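Local coordinates for hyperosmolarity resistance protein Emb (Staphylococcus epidermidis, PDB 6GV5) that binds surface-immobilized fibronectin as a giant extracellular matrix binding protein and thereby mediates adherence of the bacterium, at residues Glu58-Ala63 against Glu96-Glu101; Val64-Leu69 against Asp120-Leu125. All blocks are in the same frame, centred on the assembly; numbering follows the deposited sequence.

Both interactions draw on the C-terminal part of helix 40-65, interaction 2 making its salt bridge just past the helix end, before helix 67-73, which follows after a one-residue break. Interaction 1 is apolar and sets residues 58-63 against the end of helix 81-99, its centre about 6 Å from the centre of the chain; interaction 2 is a salt bridge, its centre about 17 Å from the centre of the chain. The two centres lie about 14 Å apart, yet the interactions touch, since Ile98 CD1 of interaction 1 packs 3.9 Å from Val64 CG2 in segment 64-69. Interaction 1 joins helix 40-65 to helix 81-99, and interaction 2 joins the break that follows it to helix 108-123.

Interaction 1 of 2, residues Glu58-Ala63 against Glu96-Glu101; sequences EELKVA and EIINSE
Leu60 and Lys61, neighbours on helix 40-65, meet Ile97 and Ile98 near the end of helix 81-99, and every contact between them is made by carbon. The leucine is the buried member. Its CG stands anti to the backbone N (chi1 179°), which carries CD2 across to the second helix, where it lies 3.9 Å from Ile97 CG2 and 4.2 Å from Ile98 CG1. The Leu60 and Ile97 side chains cross nearly at right angles, and both also touch helix 108-123, Leu60 on Ile115 and Ile97 on Ile111 and Thr114, which makes this a three-helix junction.

A further carbon contact uses the root of a lysine, the two side chains approaching obliquely. Ile98 CD1 rests 3.9 Å from Lys61 CG and 4.0 Å from Lys61 CA, so the end of the isoleucine lies against the start of the lysine side chain, close to the helix backbone. Beyond CG the lysine is extended, and its polar end is engaged by another part of the chain: NZ donates hydrogen bonds to the carbonyl oxygens of Thr20 and Gly21. Lys61 therefore divides its work: its CG methylene extends the apolar contact while its ammonium group links helix 40-65 to the loop after helix 2-18.

Interaction 2 of 2, residues Val64-Leu69 against Asp120-Leu125; sequences VAKASL and DAEQNL
A single salt bridge, Lys66 to Glu122, joins the break between helices 40-65 and 67-73 to the last turn of helix 108-123. Lys66 occupies the short break itself, both the first residue to leave the earlier helix and the N-cap position of the next. Lys66 NZ donates to Glu122 OE2 at 3.1 Å, meeting the oxygen on its syn side, 17° out of the carboxylate plane. Glu122 OE1 is farther, 3.8 Å from the same NZ, so the ammonium favours one oxygen over a symmetric fork.

The two side chains arrive in different shapes and cross at about a right angle. Glu122 reaches out extended from its helix, whereas Lys66 bends at chi3 (-65°), which brings its end over to the carboxylate; its CE lies 3.6 Å from Glu122 OE2. The glutamate is buried and also packs on Val70 of helix 67-73.

The stronger polar partner of Glu122 OE2 is His126 NE2, at the C-terminal end. One carboxylate oxygen thus joins the helix break to the C-terminal residue, and Lys66, together with the hydrogen bond to His126, probably helps to hold this buried acid in its ionised form.

Interaction 1 of 2, residues Glu58-Ala63 against Glu96-Glu101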
ATOM      1  N   GLU A  58      -4.244  -0.302  -1.286  1.00 20.06           N
ATOM      2  CA  GLU A  58      -5.582  -0.883  -1.274  1.00 21.91           C
ATOM      3  C   GLU A  58      -5.506  -2.397  -1.424  1.00 19.45           C
ATOM      4  O   GLU A  58      -6.181  -3.138  -0.699  1.00 20.90           O
ATOM      5  CB  GLU A  58      -6.439  -0.278  -2.390  1.00 23.55           C
ATOM      6  CG  GLU A  58      -6.862   1.154  -2.146  1.00 28.43           C
ATOM      7  CD  GLU A  58      -7.717   1.706  -3.272  1.00 39.73           C
ATOM      8  OE1 GLU A  58      -7.712   1.108  -4.369  1.00 40.90           O
ATOM      9  OE2 GLU A  58      -8.394   2.734  -3.057  1.00 48.83           O
ATOM     10  N   GLU A  59      -4.707  -2.871  -2.392  1.00 20.65           N
ATOM     11  CA  GLU A  59      -4.549  -4.307  -2.591  1.00 22.28           C
ATOM     12  C   GLU A  59      -3.972  -4.974  -1.352  1.00 18.84           C
ATOM     13  O   GLU A  59      -4.412  -6.068  -0.961  1.00 19.43           O
ATOM     14  CB  GLU A  59      -3.626  -4.576  -3.775  1.00 25.73           C
ATOM     15  CG  GLU A  59      -4.145  -4.177  -5.137  1.00 35.22           C
ATOM     16  CD  GLU A  59      -3.181  -4.596  -6.232  1.00 40.77           C
ATOM     17  OE1 GLU A  59      -2.607  -5.700  -6.113  1.00 42.75           O
ATOM     18  OE2 GLU A  59      -2.984  -3.822  -7.193  1.00 49.27           O
ATOM     19  N   LEU A  60      -2.969  -4.352  -0.742  1.00 18.33           N
ATOM     20  CA  LEU A  60      -2.364  -4.927   0.451  1.00 17.16           C
ATOM     21  C   LEU A  60      -3.357  -4.971   1.603  1.00 19.49           C
ATOM     22  O   LEU A  60      -3.444  -5.982   2.316  1.00 18.79           O
ATOM     23  CB  LEU A  60      -1.124  -4.132   0.841  1.00 19.20           C
ATOM     24  CG  LEU A  60      -0.418  -4.640   2.107  1.00 19.66           C
ATOM     25  CD1 LEU A  60       0.177  -6.022   1.937  1.00 19.97           C
ATOM     26  CD2 LEU A  60       0.651  -3.630   2.509  1.00 20.79           C
ATOM     27  N   LYS A  61      -4.122  -3.891   1.800  1.00 18.72           N
ATOM     28  CA  LYS A  61      -5.084  -3.865   2.896  1.00 19.27           C
ATOM     29  C   LYS A  61      -6.148  -4.942   2.731  1.00 18.95           C
ATOM     30  O   LYS A  61      -6.594  -5.532   3.719  1.00 19.90           O
ATOM     31  CB  LYS A  61      -5.728  -2.480   2.991  1.00 19.85           C
ATOM     32  CG  LYS A  61      -4.829  -1.456   3.677  1.00 20.22           C
ATOM     33  CD  LYS A  61      -5.435  -0.055   3.683  1.00 21.08           C
ATOM     34  CE  LYS A  61      -4.718   0.858   4.677  1.00 23.69           C
ATOM     35  NZ  LYS A  61      -5.305   2.245   4.665  1.00 24.97           N
ATOM     36  N   VAL A  62      -6.579  -5.213   1.495  1.00 16.52           N
ATOM     37  CA  VAL A  62      -7.536  -6.285   1.261  1.00 19.27           C
ATOM     38  C   VAL A  62      -6.899  -7.628   1.570  1.00 18.97           C
ATOM     39  O   VAL A  62      -7.512  -8.482   2.219  1.00 19.95           O
ATOM     40  CB  VAL A  62      -8.057  -6.233  -0.182  1.00 21.08           C
ATOM     41  CG1 VAL A  62      -8.860  -7.490  -0.525  1.00 26.28           C
ATOM     42  CG2 VAL A  62      -8.920  -4.989  -0.377  1.00 26.48           C
ATOM     43  N   ALA A  63      -5.656  -7.833   1.118  1.00 19.20           N
ATOM     44  CA  ALA A  63      -5.001  -9.120   1.326  1.00 18.47           C
ATOM     45  C   ALA A  63      -4.836  -9.416   2.806  1.00 18.63           C
ATOM     46  O   ALA A  63      -4.977 -10.570   3.242  1.00 18.21           O
ATOM     47  CB  ALA A  63      -3.639  -9.141   0.637  1.00 18.60           C
ATOM     48  N   GLU A  96       2.715  -5.159   9.422  1.00 23.73           N
ATOM     49  CA  GLU A  96       3.804  -4.256   9.782  1.00 27.14           C
ATOM     50  C   GLU A  96       3.792  -3.010   8.910  1.00 28.24           C
ATOM     51  O   GLU A  96       3.985  -1.892   9.403  1.00 31.45           O
ATOM     52  CB  GLU A  96       5.142  -4.984   9.656  1.00 31.23           C
ATOM     53  CG  GLU A  96       6.346  -4.192  10.153  1.00 46.01           C
ATOM     54  CD  GLU A  96       6.431  -4.145  11.669  1.00 60.63           C
ATOM     55  OE1 GLU A  96       5.700  -4.914  12.333  1.00 65.98           O
ATOM     56  OE2 GLU A  96       7.229  -3.340  12.198  1.00 56.54           O
ATOM     57  N   ILE A  97       3.566  -3.179   7.606  1.00 24.98           N
ATOM     58  CA  ILE A  97       3.526  -2.031   6.706  1.00 24.42           C
ATOM     59  C   ILE A  97       2.336  -1.136   7.031  1.00 26.83           C
ATOM     60  O   ILE A  97       2.477   0.085   7.174  1.00 28.35           O
ATOM     61  CB  ILE A  97       3.485  -2.504   5.242  1.00 26.18           C
ATOM     62  CG1 ILE A  97       4.791  -3.207   4.886  1.00 27.06           C
ATOM     63  CG2 ILE A  97       3.228  -1.328   4.318  1.00 28.01           C
ATOM     64  CD1 ILE A  97       4.774  -3.913   3.551  1.00 29.18           C
ATOM     65  N   ILE A  98       1.147  -1.728   7.132  1.00 23.67           N
ATOM     66  CA  ILE A  98      -0.070  -0.942   7.326  1.00 25.11           C
ATOM     67  C   ILE A  98      -0.010  -0.170   8.639  1.00 32.13           C
ATOM     68  O   ILE A  98      -0.398   1.002   8.709  1.00 34.11           O
ATOM     69  CB  ILE A  98      -1.309  -1.851   7.266  1.00 27.18           C
ATOM     70  CG1 ILE A  98      -1.486  -2.429   5.860  1.00 21.82           C
ATOM     71  CG2 ILE A  98      -2.546  -1.078   7.707  1.00 30.18           C
ATOM     72  CD1 ILE A  98      -2.375  -3.637   5.824  1.00 22.76           C
ATOM     73  N   ASN A  99       0.465  -0.812   9.699  1.00 31.12           N
ATOM     74  CA  ASN A  99       0.456  -0.215  11.025  1.00 32.86           C
ATOM     75  C   ASN A  99       1.695   0.618  11.319  1.00 35.78           C
ATOM     76  O   ASN A  99       1.791   1.194  12.408  1.00 42.20           O
ATOM     77  CB  ASN A  99       0.312  -1.322  12.079  1.00 35.40           C
ATOM     78  CG  ASN A  99      -0.982  -2.092  11.936  1.00 40.32           C
ATOM     79  OD1 ASN A  99      -2.050  -1.505  11.773  1.00 46.37           O
ATOM     80  ND2 ASN A  99      -0.892  -3.416  11.987  1.00 46.07           N
ATOM     81  N   SER A 100       2.632   0.712  10.381  1.00 35.02           N
ATOM     82  CA  SER A 100       3.861   1.453  10.624  1.00 36.60           C
ATOM     83  C   SER A 100       3.575   2.935  10.834  1.00 42.44           C
ATOM     84  O   SER A 100       2.801   3.548  10.091  1.00 39.33           O
ATOM     85  CB  SER A 100       4.825   1.265   9.453  1.00 37.10           C
ATOM     86  OG  SER A 100       5.966   2.089   9.602  1.00 43.67           O
ATOM     87  N   GLU A 101       4.208   3.507  11.858  1.00 43.22           N
ATOM     88  CA  GLU A 101       4.173   4.941  12.105  1.00 42.94           C
ATOM     89  C   GLU A 101       5.444   5.649  11.664  1.00 40.77           C
ATOM     90  O   GLU A 101       5.378   6.806  11.228  1.00 45.00           O
ATOM     91  CB  GLU A 101       3.957   5.213  13.597  1.00 42.96           C
ATOM     92  CG  GLU A 101       2.516   5.435  14.006  1.00 46.59           C
ATOM     93  CD  GLU A 101       2.406   5.826  15.466  1.00 57.59           C
ATOM     94  OE1 GLU A 101       1.560   6.686  15.800  1.00 60.78           O
ATOM     95  OE2 GLU A 101       3.184   5.277  16.276  1.00 55.01           O
TER

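Interaction 2 of 2, residues Val64-Leu69 against Asp120-Leu125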
ATOM      1  N   VAL A  64      -4.535  -8.389   3.598  1.00 17.56           N
ATOM      2  CA  VAL A  64      -4.372  -8.568   5.037  1.00 16.97           C
ATOM      3  C   VAL A  64      -5.731  -8.710   5.714  1.00 18.61           C
ATOM      4  O   VAL A  64      -5.925  -9.583   6.560  1.00 19.10           O
ATOM      5  CB  VAL A  64      -3.560  -7.397   5.619  1.00 18.61           C
ATOM      6  CG1 VAL A  64      -3.567  -7.431   7.137  1.00 18.63           C
ATOM      7  CG2 VAL A  64      -2.146  -7.435   5.081  1.00 18.94           C
ATOM      8  N   ALA A  65      -6.694  -7.874   5.329  1.00 19.20           N
ATOM      9  CA  ALA A  65      -7.971  -7.856   6.026  1.00 20.12           C
ATOM     10  C   ALA A  65      -8.766  -9.133   5.825  1.00 21.20           C
ATOM     11  O   ALA A  65      -9.616  -9.452   6.661  1.00 22.80           O
ATOM     12  CB  ALA A  65      -8.813  -6.664   5.570  1.00 22.25           C
ATOM     13  N   LYS A  66      -8.526  -9.864   4.734  1.00 19.17           N
ATOM     14  CA  LYS A  66      -9.277 -11.081   4.466  1.00 18.47           C
ATOM     15  C   LYS A  66      -8.720 -12.304   5.198  1.00 17.88           C
ATOM     16  O   LYS A  66      -9.205 -13.407   4.967  1.00 17.62           O
ATOM     17  CB  LYS A  66      -9.305 -11.348   2.957  1.00 22.39           C
ATOM     18  CG  LYS A  66      -7.968 -11.759   2.365  1.00 22.64           C
ATOM     19  CD  LYS A  66      -8.029 -11.944   0.845  1.00 28.64           C
ATOM     20  CE  LYS A  66      -8.938 -13.086   0.445  1.00 37.02           C
ATOM     21  NZ  LYS A  66      -8.862 -13.344  -1.025  1.00 47.59           N
ATOM     22  N   ALA A  67      -7.726 -12.152   6.077  1.00 17.65           N
ATOM     23  CA  ALA A  67      -7.028 -13.323   6.596  1.00 16.19           C
ATOM     24  C   ALA A  67      -7.949 -14.243   7.390  1.00 16.76           C
ATOM     25  O   ALA A  67      -7.816 -15.468   7.317  1.00 16.50           O
ATOM     26  CB  ALA A  67      -5.845 -12.888   7.455  1.00 18.17           C
ATOM     27  N   SER A  68      -8.851 -13.682   8.205  1.00 16.32           N
ATOM     28  CA  SER A  68      -9.748 -14.547   8.976  1.00 17.13           C
ATOM     29  C   SER A  68     -10.709 -15.309   8.070  1.00 17.82           C
ATOM     30  O   SER A  68     -11.012 -16.477   8.336  1.00 18.57           O
ATOM     31  CB  SER A  68     -10.508 -13.720  10.007  1.00 18.28           C
ATOM     32  OG  SER A  68      -9.650 -13.317  11.057  1.00 20.26           O
ATOM     33  N   LEU A  69     -11.208 -14.673   7.002  1.00 18.48           N
ATOM     34  CA  LEU A  69     -12.008 -15.396   6.016  1.00 19.73           C
ATOM     35  C   LEU A  69     -11.220 -16.542   5.391  1.00 19.41           C
ATOM     36  O   LEU A  69     -11.753 -17.636   5.191  1.00 22.33           O
ATOM     37  CB  LEU A  69     -12.486 -14.446   4.919  1.00 24.07           C
ATOM     38  CG  LEU A  69     -13.873 -13.834   5.042  1.00 24.53           C
ATOM     39  CD1 LEU A  69     -14.100 -12.860   3.893  1.00 27.27           C
ATOM     40  CD2 LEU A  69     -14.925 -14.910   5.060  1.00 25.54           C
ATOM     41  N   ASP A 120       0.847 -15.711  -2.719  1.00 20.28           N
ATOM     42  CA  ASP A 120       1.448 -17.024  -2.925  1.00 22.90           C
ATOM     43  C   ASP A 120       1.109 -17.958  -1.771  1.00 24.15           C
ATOM     44  O   ASP A 120       0.738 -19.121  -1.978  1.00 25.18           O
ATOM     45  CB  ASP A 120       2.966 -16.899  -3.068  1.00 26.18           C
ATOM     46  CG  ASP A 120       3.386 -16.290  -4.400  1.00 34.17           C
ATOM     47  OD1 ASP A 120       2.517 -16.093  -5.278  1.00 34.00           O
ATOM     48  OD2 ASP A 120       4.592 -16.009  -4.564  1.00 35.83           O
ATOM     49  N   ALA A 121       1.237 -17.465  -0.539  1.00 21.06           N
ATOM     50  CA  ALA A 121       0.931 -18.304   0.611  1.00 18.55           C
ATOM     51  C   ALA A 121      -0.552 -18.649   0.663  1.00 22.03           C
ATOM     52  O   ALA A 121      -0.927 -19.771   1.033  1.00 21.10           O
ATOM     53  CB  ALA A 121       1.368 -17.614   1.905  1.00 20.52           C
ATOM     54  N   GLU A 122      -1.422 -17.694   0.329  1.00 20.62           N
ATOM     55  CA  GLU A 122      -2.849 -17.971   0.332  1.00 21.45           C
ATOM     56  C   GLU A 122      -3.190 -19.046  -0.693  1.00 22.77           C
ATOM     57  O   GLU A 122      -4.002 -19.940  -0.424  1.00 23.74           O
ATOM     58  CB  GLU A 122      -3.631 -16.696   0.041  1.00 21.35           C
ATOM     59  CG  GLU A 122      -5.137 -16.875   0.121  1.00 25.36           C
ATOM     60  CD  GLU A 122      -5.896 -15.655  -0.362  1.00 32.38           C
ATOM     61  OE1 GLU A 122      -5.391 -14.521  -0.187  1.00 32.08           O
ATOM     62  OE2 GLU A 122      -7.002 -15.837  -0.916  1.00 38.47           O
ATOM     63  N   GLN A 123      -2.555 -18.990  -1.867  1.00 23.88           N
ATOM     64  CA  GLN A 123      -2.843 -19.957  -2.922  1.00 29.81           C
ATOM     65  C   GLN A 123      -2.570 -21.379  -2.457  1.00 29.34           C
ATOM     66  O   GLN A 123      -3.311 -22.309  -2.798  1.00 28.89           O
ATOM     67  CB  GLN A 123      -2.007 -19.617  -4.159  1.00 33.10           C
ATOM     68  CG  GLN A 123      -2.252 -20.511  -5.360  1.00 44.50           C
ATOM     69  CD  GLN A 123      -1.381 -20.134  -6.545  1.00 53.95           C
ATOM     70  OE1 GLN A 123      -0.194 -19.842  -6.390  1.00 49.56           O
ATOM     71  NE2 GLN A 123      -1.970 -20.131  -7.734  1.00 61.79           N
ATOM     72  N   ASN A 124      -1.515 -21.572  -1.676  1.00 23.00           N
ATOM     73  CA  ASN A 124      -1.169 -22.904  -1.210  1.00 24.27           C
ATOM     74  C   ASN A 124      -2.135 -23.412  -0.158  1.00 24.12           C
ATOM     75  O   ASN A 124      -2.038 -24.579   0.234  1.00 25.77           O
ATOM     76  CB  ASN A 124       0.254 -22.915  -0.655  1.00 29.59           C
ATOM     77  CG  ASN A 124       1.294 -22.827  -1.748  1.00 39.75           C
ATOM     78  OD1 ASN A 124       1.062 -23.277  -2.872  1.00 41.77           O
ATOM     79  ND2 ASN A 124       2.440 -22.242  -1.432  1.00 45.50           N
ATOM     80  N   LEU A 125      -3.063 -22.568   0.302  1.00 21.92           N
ATOM     81  CA  LEU A 125      -4.082 -22.988   1.254  1.00 21.73           C
ATOM     82  C   LEU A 125      -5.397 -23.351   0.588  1.00 26.72           C
ATOM     83  O   LEU A 125      -6.274 -23.917   1.247  1.00 25.04           O
ATOM     84  CB  LEU A 125      -4.349 -21.881   2.272  1.00 19.79           C
ATOM     85  CG  LEU A 125      -3.212 -21.350   3.135  1.00 22.91           C
ATOM     86  CD1 LEU A 125      -3.733 -20.141   3.908  1.00 22.76           C
ATOM     87  CD2 LEU A 125      -2.688 -22.419   4.069  1.00 24.70           C
TER